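Local structure of multicopper oxidase (Uncultured bacterium, 4E9X) at residues A[178-183]-A[284-289]; A[249-254]-A[271-276]. The protein probably couples the oxidation of substrates to the reduction of dioxygen to water, using copper ions bound within and between its subunits. One frame throughout, in Å; residues are numbered along the deposited sequence. Where two conformers were deposited one is given.

Contact 1 (A[178-183]-A[284-289]); sequences TQPLRV and YVWKDK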
ATOM      1  N   THR A 178      -9.415  18.976  13.330  1.00  8.94           N
ATOM      2  CA  THR A 178      -9.729  19.115  11.908  1.00  8.33           C
ATOM      3  C   THR A 178     -11.032  19.904  11.775  1.00  8.71           C
ATOM      4  O   THR A 178     -11.638  20.329  12.750  1.00 10.06           O
ATOM      5  CB  THR A 178      -9.836  17.715  11.276  1.00  8.49           C
ATOM      6  OG1 THR A 178     -10.738  17.007  12.124  1.00  9.65           O
ATOM      7  CG2 THR A 178      -8.526  16.967  11.269  1.00  9.40           C
ATOM      8  N   GLN A 179     -11.464  20.113  10.536  1.00  8.85           N
ATOM      9  CA  GLN A 179     -12.695  20.881  10.253  1.00  8.80           C
ATOM     10  C   GLN A 179     -13.575  20.048   9.323  1.00  9.12           C
ATOM     11  O   GLN A 179     -13.055  19.250   8.517  1.00  8.55           O
ATOM     12  CB  GLN A 179     -12.334  22.190   9.527  1.00  9.83           C
ATOM     13  CG  GLN A 179     -11.569  23.138  10.445  1.00 11.05           C
ATOM     14  CD  GLN A 179     -12.501  23.962  11.300  1.00 10.55           C
ATOM     15  OE1 GLN A 179     -13.692  24.023  11.019  1.00 11.25           O
ATOM     16  NE2 GLN A 179     -11.932  24.558  12.336  1.00 12.36           N
ATOM     17  N   PRO A 180     -14.860  20.274   9.376  1.00  8.26           N
ATOM     18  CA  PRO A 180     -15.774  19.585   8.470  1.00  8.70           C
ATOM     19  C   PRO A 180     -15.636  20.075   7.051  1.00  7.91           C
ATOM     20  O   PRO A 180     -15.201  21.198   6.759  1.00  9.37           O
ATOM     21  CB  PRO A 180     -17.185  19.985   9.019  1.00  9.24           C
ATOM     22  CG  PRO A 180     -16.954  21.302   9.746  1.00  9.72           C
ATOM     23  CD  PRO A 180     -15.554  21.176  10.326  1.00  9.70           C
ATOM     24  N   LEU A 181     -16.055  19.202   6.138  1.00  8.10           N
ATOM     25  CA  LEU A 181     -16.155  19.484   4.694  0.50  8.21           C
ATOM     26  C   LEU A 181     -17.636  19.767   4.459  1.00  8.38           C
ATOM     27  O   LEU A 181     -18.476  18.840   4.421  1.00  8.55           O
ATOM     28  CB  LEU A 181     -15.604  18.292   3.912  0.50  9.78           C
ATOM     29  CG  LEU A 181     -15.199  18.448   2.456  0.50  9.48           C
ATOM     30  CD1 LEU A 181     -14.472  17.208   1.936  0.50  8.31           C
ATOM     31  CD2 LEU A 181     -16.406  18.749   1.583  0.50 12.55           C
ATOM     32  N   ARG A 182     -17.998  21.062   4.359  1.00  8.62           N
ATOM     33  CA  ARG A 182     -19.401  21.464   4.277  1.00  8.45           C
ATOM     34  C   ARG A 182     -19.840  21.561   2.831  1.00  8.36           C
ATOM     35  O   ARG A 182     -19.189  22.237   2.014  1.00 10.89           O
ATOM     36  CB  ARG A 182     -19.655  22.802   5.022  1.00  9.12           C
ATOM     37  CG  ARG A 182     -19.453  22.581   6.524  1.00  9.94           C
ATOM     38  CD  ARG A 182     -19.957  23.787   7.314  1.00  9.94           C
ATOM     39  NE  ARG A 182     -19.863  23.556   8.730  1.00 10.60           N
ATOM     40  CZ  ARG A 182     -19.998  24.489   9.649  1.00 11.10           C
ATOM     41  NH1 ARG A 182     -20.197  25.744   9.322  1.00 11.19           N
ATOM     42  NH2 ARG A 182     -19.893  24.174  10.951  1.00 11.94           N
ATOM     43  N   VAL A 183     -20.925  20.870   2.526  1.00  8.44           N
ATOM     44  CA  VAL A 183     -21.479  20.818   1.158  1.00  8.93           C
ATOM     45  C   VAL A 183     -22.952  21.094   1.227  1.00  8.95           C
ATOM     46  O   VAL A 183     -23.560  21.105   2.292  1.00  9.96           O
ATOM     47  CB  VAL A 183     -21.242  19.446   0.491  1.00  8.67           C
ATOM     48  CG1 VAL A 183     -19.709  19.177   0.463  1.00 11.85           C
ATOM     49  CG2 VAL A 183     -22.005  18.340   1.215  1.00 10.48           C
ATOM     50  N   TYR A 284     -24.348  15.941  18.478  1.00 11.92           N
ATOM     51  CA  TYR A 284     -23.348  15.911  17.387  1.00 11.17           C
ATOM     52  C   TYR A 284     -22.024  16.457  17.862  1.00 11.73           C
ATOM     53  O   TYR A 284     -21.934  17.562  18.419  1.00 13.98           O
ATOM     54  CB  TYR A 284     -23.870  16.717  16.174  1.00 11.76           C
ATOM     55  CG  TYR A 284     -22.868  16.834  15.036  1.00 10.35           C
ATOM     56  CD1 TYR A 284     -22.175  15.689  14.597  1.00 10.50           C
ATOM     57  CD2 TYR A 284     -22.588  18.035  14.385  1.00  9.97           C
ATOM     58  CE1 TYR A 284     -21.277  15.789  13.570  1.00 10.87           C
ATOM     59  CE2 TYR A 284     -21.681  18.134  13.362  1.00  9.85           C
ATOM     60  CZ  TYR A 284     -21.010  16.981  12.958  1.00 10.29           C
ATOM     61  OH  TYR A 284     -20.103  17.054  11.928  1.00 10.58           O
ATOM     62  N   VAL A 285     -20.960  15.708  17.609  1.00 11.45           N
ATOM     63  CA  VAL A 285     -19.640  16.079  18.113  1.00 11.60           C
ATOM     64  C   VAL A 285     -19.209  17.485  17.672  1.00 12.12           C
ATOM     65  O   VAL A 285     -18.544  18.203  18.428  1.00 14.46           O
ATOM     66  CB  VAL A 285     -18.581  15.023  17.728  1.00 13.67           C
ATOM     67  CG1 VAL A 285     -18.350  14.998  16.206  1.00 14.28           C
ATOM     68  CG2 VAL A 285     -17.223  15.259  18.374  1.00 20.53           C
ATOM     69  N   TRP A 286     -19.612  17.899  16.499  1.00 12.20           N
ATOM     70  CA  TRP A 286     -19.155  19.194  15.961  1.00 11.17           C
ATOM     71  C   TRP A 286     -20.261  20.215  15.939  1.00 11.39           C
ATOM     72  O   TRP A 286     -20.218  21.197  15.163  1.00 11.76           O
ATOM     73  CB  TRP A 286     -18.491  18.931  14.613  1.00 11.38           C
ATOM     74  CG  TRP A 286     -16.998  18.732  14.675  1.00  9.97           C
ATOM     75  CD1 TRP A 286     -16.162  18.886  15.724  1.00 11.42           C
ATOM     76  CD2 TRP A 286     -16.181  18.331  13.555  1.00 10.22           C
ATOM     77  NE1 TRP A 286     -14.829  18.614  15.380  1.00 11.56           N
ATOM     78  CE2 TRP A 286     -14.836  18.266  14.041  1.00 10.50           C
ATOM     79  CE3 TRP A 286     -16.470  18.002  12.221  1.00  9.83           C
ATOM     80  CZ2 TRP A 286     -13.777  17.897  13.190  1.00 10.77           C
ATOM     81  CZ3 TRP A 286     -15.408  17.651  11.391  1.00  9.72           C
ATOM     82  CH2 TRP A 286     -14.091  17.600  11.866  1.00  9.76           C
ATOM     83  N   LYS A 287     -21.263  20.070  16.799  1.00 12.08           N
ATOM     84  CA  LYS A 287     -22.276  21.133  16.898  1.00 13.28           C
ATOM     85  C   LYS A 287     -21.616  22.447  17.315  1.00 14.25           C
ATOM     86  O   LYS A 287     -20.735  22.469  18.181  1.00 17.78           O
ATOM     87  CB  LYS A 287     -23.355  20.701  17.896  1.00 16.34           C
ATOM     88  CG  LYS A 287     -24.340  21.810  18.243  1.00 19.61           C
ATOM     89  CD  LYS A 287     -25.193  21.410  19.430  1.00 30.07           C
ATOM     90  CE  LYS A 287     -26.042  22.605  19.829  1.00 36.31           C
ATOM     91  NZ  LYS A 287     -26.601  23.346  18.653  1.00 45.13           N
ATOM     92  N   ASP A 288     -21.932  23.583  16.735  1.00 17.80           N
ATOM     93  CA  ASP A 288     -21.174  24.786  17.198  1.00 22.31           C
ATOM     94  C   ASP A 288     -19.663  24.796  17.045  1.00 22.41           C
ATOM     95  O   ASP A 288     -18.862  25.506  17.683  1.00 21.79           O
ATOM     96  CB  ASP A 288     -21.455  25.112  18.691  1.00 26.31           C
ATOM     97  CG  ASP A 288     -22.919  25.395  18.895  1.00 31.15           C
ATOM     98  OD1 ASP A 288     -23.483  26.142  18.056  1.00 42.14           O
ATOM     99  OD2 ASP A 288     -23.485  24.885  19.882  1.00 41.62           O
ATOM    100  N   LYS A 289     -19.124  24.013  16.137  1.00 20.20           N
ATOM    101  CA  LYS A 289     -17.691  24.098  15.746  1.00 14.73           C
ATOM    102  C   LYS A 289     -17.272  25.491  15.394  1.00 14.57           C
ATOM    103  O   LYS A 289     -18.013  26.194  14.696  1.00 14.52           O
ATOM    104  CB  LYS A 289     -17.563  23.198  14.521  1.00 13.33           C
ATOM    105  CG  LYS A 289     -16.180  23.086  13.901  1.00 13.17           C
ATOM    106  CD  LYS A 289     -15.124  22.592  14.933  1.00 13.96           C
ATOM    107  CE  LYS A 289     -14.017  21.942  14.143  1.00 12.96           C
ATOM    108  NZ  LYS A 289     -12.928  21.500  15.057  1.00 12.10           N
TER
HETATM  109  O   HOH W   1     -20.153  21.640  12.351  1.00 15.25           O
HETATM  110  O   HOH W   2     -20.350  25.880  13.152  1.00 23.21           O

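Contact 2 (A[249-254]-A[271-276]); sequences FIFHDH and TVIEYD. With CU (copper (II) ion), chain F; CU (copper (II) ion), chain S.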
ATOM      1  N   PHE A 249     -21.768  12.585   7.122  1.00  7.62           N
ATOM      2  CA  PHE A 249     -21.045  11.390   6.711  1.00  8.25           C
ATOM      3  C   PHE A 249     -19.555  11.535   6.977  1.00  7.83           C
ATOM      4  O   PHE A 249     -18.849  12.316   6.352  1.00  8.73           O
ATOM      5  CB  PHE A 249     -21.319  11.147   5.215  1.00  8.16           C
ATOM      6  CG  PHE A 249     -22.696  10.523   4.991  1.00  7.89           C
ATOM      7  CD1 PHE A 249     -22.993   9.246   5.451  1.00  8.54           C
ATOM      8  CD2 PHE A 249     -23.651  11.236   4.263  1.00  9.52           C
ATOM      9  CE1 PHE A 249     -24.216   8.687   5.173  1.00  9.61           C
ATOM     10  CE2 PHE A 249     -24.907  10.651   3.997  1.00  9.23           C
ATOM     11  CZ  PHE A 249     -25.171   9.354   4.457  1.00  9.36           C
ATOM     12  N   ILE A 250     -19.054  10.751   7.940  1.00  8.55           N
ATOM     13  CA  ILE A 250     -17.622  10.840   8.295  1.00  9.09           C
ATOM     14  C   ILE A 250     -16.793  10.399   7.126  1.00  9.31           C
ATOM     15  O   ILE A 250     -17.202   9.622   6.258  1.00 10.11           O
ATOM     16  CB  ILE A 250     -17.429  10.045   9.591  1.00 12.06           C
ATOM     17  CG1 ILE A 250     -16.157  10.327  10.385  1.00 14.74           C
ATOM     18  CG2 ILE A 250     -17.492   8.551   9.349  1.00 12.21           C
ATOM     19  CD1 ILE A 250     -16.139   9.666  11.761  1.00 17.40           C
ATOM     20  N   PHE A 251     -15.540  10.890   7.082  1.00  9.21           N
ATOM     21  CA  PHE A 251     -14.658  10.711   5.910  1.00  8.56           C
ATOM     22  C   PHE A 251     -13.286  10.630   6.575  1.00  9.27           C
ATOM     23  O   PHE A 251     -12.866  11.581   7.233  1.00 11.97           O
ATOM     24  CB  PHE A 251     -14.857  11.915   5.009  1.00  9.84           C
ATOM     25  CG  PHE A 251     -14.111  11.965   3.640  1.00 11.82           C
ATOM     26  CD1 PHE A 251     -14.236  13.082   2.842  1.00 15.77           C
ATOM     27  CD2 PHE A 251     -13.324  10.909   3.151  1.00 13.82           C
ATOM     28  CE1 PHE A 251     -13.635  13.214   1.594  1.00 18.93           C
ATOM     29  CE2 PHE A 251     -12.706  11.074   1.930  1.00 15.95           C
ATOM     30  CZ  PHE A 251     -12.824  12.178   1.159  1.00 17.09           C
ATOM     31  N   HIS A 252     -12.606   9.483   6.448  1.00  8.41           N
ATOM     32  CA  HIS A 252     -11.456   9.300   7.355  1.00  8.99           C
ATOM     33  C   HIS A 252     -10.489   8.266   6.817  1.00  8.00           C
ATOM     34  O   HIS A 252     -10.818   7.442   5.974  1.00  8.33           O
ATOM     35  CB  HIS A 252     -11.920   8.861   8.755  1.00 11.12           C
ATOM     36  CG  HIS A 252     -12.635   7.543   8.732  1.00 12.21           C
ATOM     37  ND1 HIS A 252     -11.999   6.303   8.930  1.00 13.50           N
ATOM     38  CD2 HIS A 252     -13.922   7.231   8.523  1.00 12.98           C
ATOM     39  CE1 HIS A 252     -12.954   5.363   8.827  1.00 14.89           C
ATOM     40  NE2 HIS A 252     -14.133   5.872   8.594  1.00 13.03           N
ATOM     41  N   ASP A 253      -9.282   8.295   7.372  1.00  8.53           N
ATOM     42  CA  ASP A 253      -8.292   7.228   7.148  1.00  8.49           C
ATOM     43  C   ASP A 253      -8.815   5.981   7.844  1.00  8.65           C
ATOM     44  O   ASP A 253      -9.157   6.003   9.039  1.00 12.31           O
ATOM     45  CB  ASP A 253      -6.955   7.718   7.690  1.00  8.61           C
ATOM     46  CG  ASP A 253      -5.792   6.798   7.492  1.00  7.84           C
ATOM     47  OD1 ASP A 253      -5.949   5.659   7.010  1.00  8.54           O
ATOM     48  OD2 ASP A 253      -4.663   7.248   7.846  1.00  9.05           O
ATOM     49  N   HIS A 254      -8.875   4.889   7.097  1.00  8.65           N
ATOM     50  CA  HIS A 254      -9.400   3.615   7.631  1.00  8.60           C
ATOM     51  C   HIS A 254      -8.327   2.766   8.263  1.00  9.64           C
ATOM     52  O   HIS A 254      -8.615   1.651   8.775  1.00 11.24           O
ATOM     53  CB  HIS A 254     -10.106   2.900   6.482  1.00  9.51           C
ATOM     54  CG  HIS A 254     -11.226   1.984   6.920  1.00  9.81           C
ATOM     55  ND1 HIS A 254     -11.096   0.823   7.688  1.00 11.14           N
ATOM     56  CD2 HIS A 254     -12.549   2.046   6.658  1.00 10.31           C
ATOM     57  CE1 HIS A 254     -12.279   0.272   7.855  1.00 11.06           C
ATOM     58  NE2 HIS A 254     -13.226   0.982   7.249  1.00 11.36           N
ATOM     59  N   THR A 271     -12.597  13.828   8.985  1.00  8.03           N
ATOM     60  CA  THR A 271     -13.481  14.954   8.812  1.00  8.56           C
ATOM     61  C   THR A 271     -14.904  14.407   8.700  1.00  8.56           C
ATOM     62  O   THR A 271     -15.110  13.178   8.825  1.00  8.17           O
ATOM     63  CB  THR A 271     -13.061  15.821   7.611  1.00  8.79           C
ATOM     64  OG1 THR A 271     -13.970  16.957   7.538  1.00  9.96           O
ATOM     65  CG2 THR A 271     -13.119  15.069   6.300  1.00 10.13           C
ATOM     66  N   VAL A 272     -15.867  15.305   8.524  1.00  8.55           N
ATOM     67  CA  VAL A 272     -17.269  14.903   8.297  1.00  7.98           C
ATOM     68  C   VAL A 272     -17.746  15.691   7.093  1.00  7.98           C
ATOM     69  O   VAL A 272     -17.546  16.939   7.035  1.00  8.86           O
ATOM     70  CB  VAL A 272     -18.133  15.250   9.514  1.00  7.90           C
ATOM     71  CG1 VAL A 272     -19.588  14.874   9.305  1.00  9.81           C
ATOM     72  CG2 VAL A 272     -17.584  14.582  10.753  1.00  9.55           C
ATOM     73  N   ILE A 273     -18.339  14.995   6.128  1.00  7.57           N
ATOM     74  CA  ILE A 273     -19.081  15.656   5.041  1.00  7.56           C
ATOM     75  C   ILE A 273     -20.393  16.063   5.669  1.00  7.99           C
ATOM     76  O   ILE A 273     -21.253  15.192   5.932  1.00  8.77           O
ATOM     77  CB  ILE A 273     -19.270  14.724   3.854  1.00  8.04           C
ATOM     78  CG1 ILE A 273     -17.869  14.230   3.351  1.00 10.67           C
ATOM     79  CG2 ILE A 273     -20.057  15.439   2.790  1.00  9.14           C
ATOM     80  CD1 ILE A 273     -17.991  13.019   2.451  1.00 15.89           C
ATOM     81  N   GLU A 274     -20.550  17.362   5.923  1.00  8.47           N
ATOM     82  CA  GLU A 274     -21.745  17.915   6.571  1.00  7.83           C
ATOM     83  C   GLU A 274     -22.585  18.565   5.500  1.00  8.35           C
ATOM     84  O   GLU A 274     -22.153  19.554   4.880  1.00  9.86           O
ATOM     85  CB  GLU A 274     -21.339  19.006   7.550  1.00  9.67           C
ATOM     86  CG  GLU A 274     -20.663  18.501   8.852  1.00  9.80           C
ATOM     87  CD  GLU A 274     -20.351  19.658   9.764  1.00  9.61           C
ATOM     88  OE1 GLU A 274     -20.494  20.848   9.373  1.00 10.10           O
ATOM     89  OE2 GLU A 274     -19.906  19.385  10.889  1.00 10.00           O
ATOM     90  N   TYR A 275     -23.794  18.052   5.280  1.00  8.49           N
ATOM     91  CA  TYR A 275     -24.668  18.741   4.323  1.00  8.51           C
ATOM     92  C   TYR A 275     -25.462  19.859   5.014  1.00  8.37           C
ATOM     93  O   TYR A 275     -26.000  19.682   6.137  1.00  9.47           O
ATOM     94  CB  TYR A 275     -25.668  17.805   3.669  1.00  9.20           C
ATOM     95  CG  TYR A 275     -25.151  16.867   2.574  1.00  8.44           C
ATOM     96  CD1 TYR A 275     -24.270  15.803   2.863  1.00  8.93           C
ATOM     97  CD2 TYR A 275     -25.599  17.031   1.287  1.00  9.01           C
ATOM     98  CE1 TYR A 275     -23.846  14.973   1.824  1.00  8.79           C
ATOM     99  CE2 TYR A 275     -25.232  16.201   0.264  1.00  8.66           C
ATOM    100  CZ  TYR A 275     -24.335  15.167   0.534  1.00  8.15           C
ATOM    101  OH  TYR A 275     -23.997  14.326  -0.485  1.00  8.73           O
ATOM    102  N   ASP A 276     -25.515  20.975   4.326  1.00  8.94           N
ATOM    103  CA  ASP A 276     -26.136  22.189   4.914  1.00  9.97           C
ATOM    104  C   ASP A 276     -27.556  21.942   5.389  1.00  9.89           C
ATOM    105  O   ASP A 276     -27.971  22.560   6.362  1.00 11.54           O
ATOM    106  CB  ASP A 276     -26.170  23.246   3.829  1.00 12.38           C
ATOM    107  CG  ASP A 276     -24.824  23.965   3.549  1.00 13.16           C
ATOM    108  OD1 ASP A 276     -23.908  23.855   4.402  1.00 13.58           O
ATOM    109  OD2 ASP A 276     -24.704  24.651   2.525  1.00 15.38           O
TER
HETATM  110 CU    CU F1403     -15.811   4.903   8.993  0.80 12.83          CU
HETATM  111 CU    CU S3404     -15.234   0.474   7.137  0.80  9.88          CU

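Contact 1 (A[178-183]-A[284-289])
The W286 ring and the K289 side chain pack on T178, Q179 and P180. P180 lies over one face of the W286 indole, offset toward the rim. Its CD sits 4.0 Å from the centroid of the W286 six-membered ring, a CH-pi contact. T178 comes to the same ring at the edge: OG1 lies in the ring plane, 3.3 Å from CZ2 of W286. The K289 chain packs on the same face of the indole as P180 CD, with CE 3.6 Å above the plane. NZ of K289 then donates to O of T178 at 2.9 Å, almost straight in line with the carbonyl (C=O...N angle 176°). The K289 chain bends at chi2 (57°), which places CD; the aliphatic part also passes the amide of Q179, obliquely.

Two waters bridge R182 to the backbone of 284-289. NH2 of R182 donates to both in the guanidinium plane. One water donates to O of W286, the other to O of K289. NE of R182 forms a salt bridge with E274 OE1.

The second shell fixes these groups. P176 O accepts from both W286 NE1 and K289 NZ. T178 OG1 bonds to I270 O, and the Q179 amide is held by D290 and D292. Two overlapping turns shape 284-289: type I from Y284 to K287, type II from W286 to K289. W286 N sits over the centre of the Y284 ring, 3.5 Å above its plane.

The contact therefore fastens the long loop after strand 270-275 against the lead-in to strand 181-183. That strand is at the border of its sheet, beside strand 270-275, and L181 packs on strand 138-147.

Contact 2 (A[249-254]-A[271-276])
F249 and F251 pair with I273 and T271 in an antiparallel beta ladder of the second cupredoxin-like domain. Four backbone hydrogen bonds join the strands: F249 with I273 and F251 with T271, both ways. I250 and V272 form the non-hydrogen-bonded pair between them, with CA atoms 4.1 Å apart.

Packing is close between F251, T271 and I273, on the face they share with F249. CG of F251, anti to the backbone N (chi1 -176°), lies beside I273, whose CD1 meets CD1 of F251 at 3.8 Å. CB of F251 lies 3.8 Å from CG2 of T271. The buried F249 end is looser: CE1 of Y275 is 4.5 Å from CD2 of F249, at that ring's edge, and W70 of the second subunit packs on F249.

D253 bonds to the backbone of P269 before T271, so pairing runs on. H252 and H254 reach two copper ions at the subunit interface. H206 and, from the second subunit, H106 share the copper of H252; H62 and H104 of that subunit share the copper of H254. ND1 of H252 donates to D253 O at 2.9 Å, above the carbonyl plane, consistent with a fixed ring rotation. NE2 of H252 binds its copper at 2.0 Å.

From the N terminus, the chain first passes 178-183 and enters edge strand 181-183. It later reaches strand 248-253, and contact 2 closes a short loop of 16 residues back to strand 270-275. Contact 1 closes last, when 284-289 returns to 178-183 across 100 residues. Contact 2 is thus nested inside the loop of contact 1. Their centres are about 9 Å apart, and strands 181-183 and 270-275 are neighbours in one sheet. Probable hydrogen bonds join them directly: Y284 OH to E274 OE2 at 2.6 Å, and Q179 O to T271 OG1 at 2.7 Å. Together they tie the loop after strand 270-275 through the sheet to the copper-binding strand.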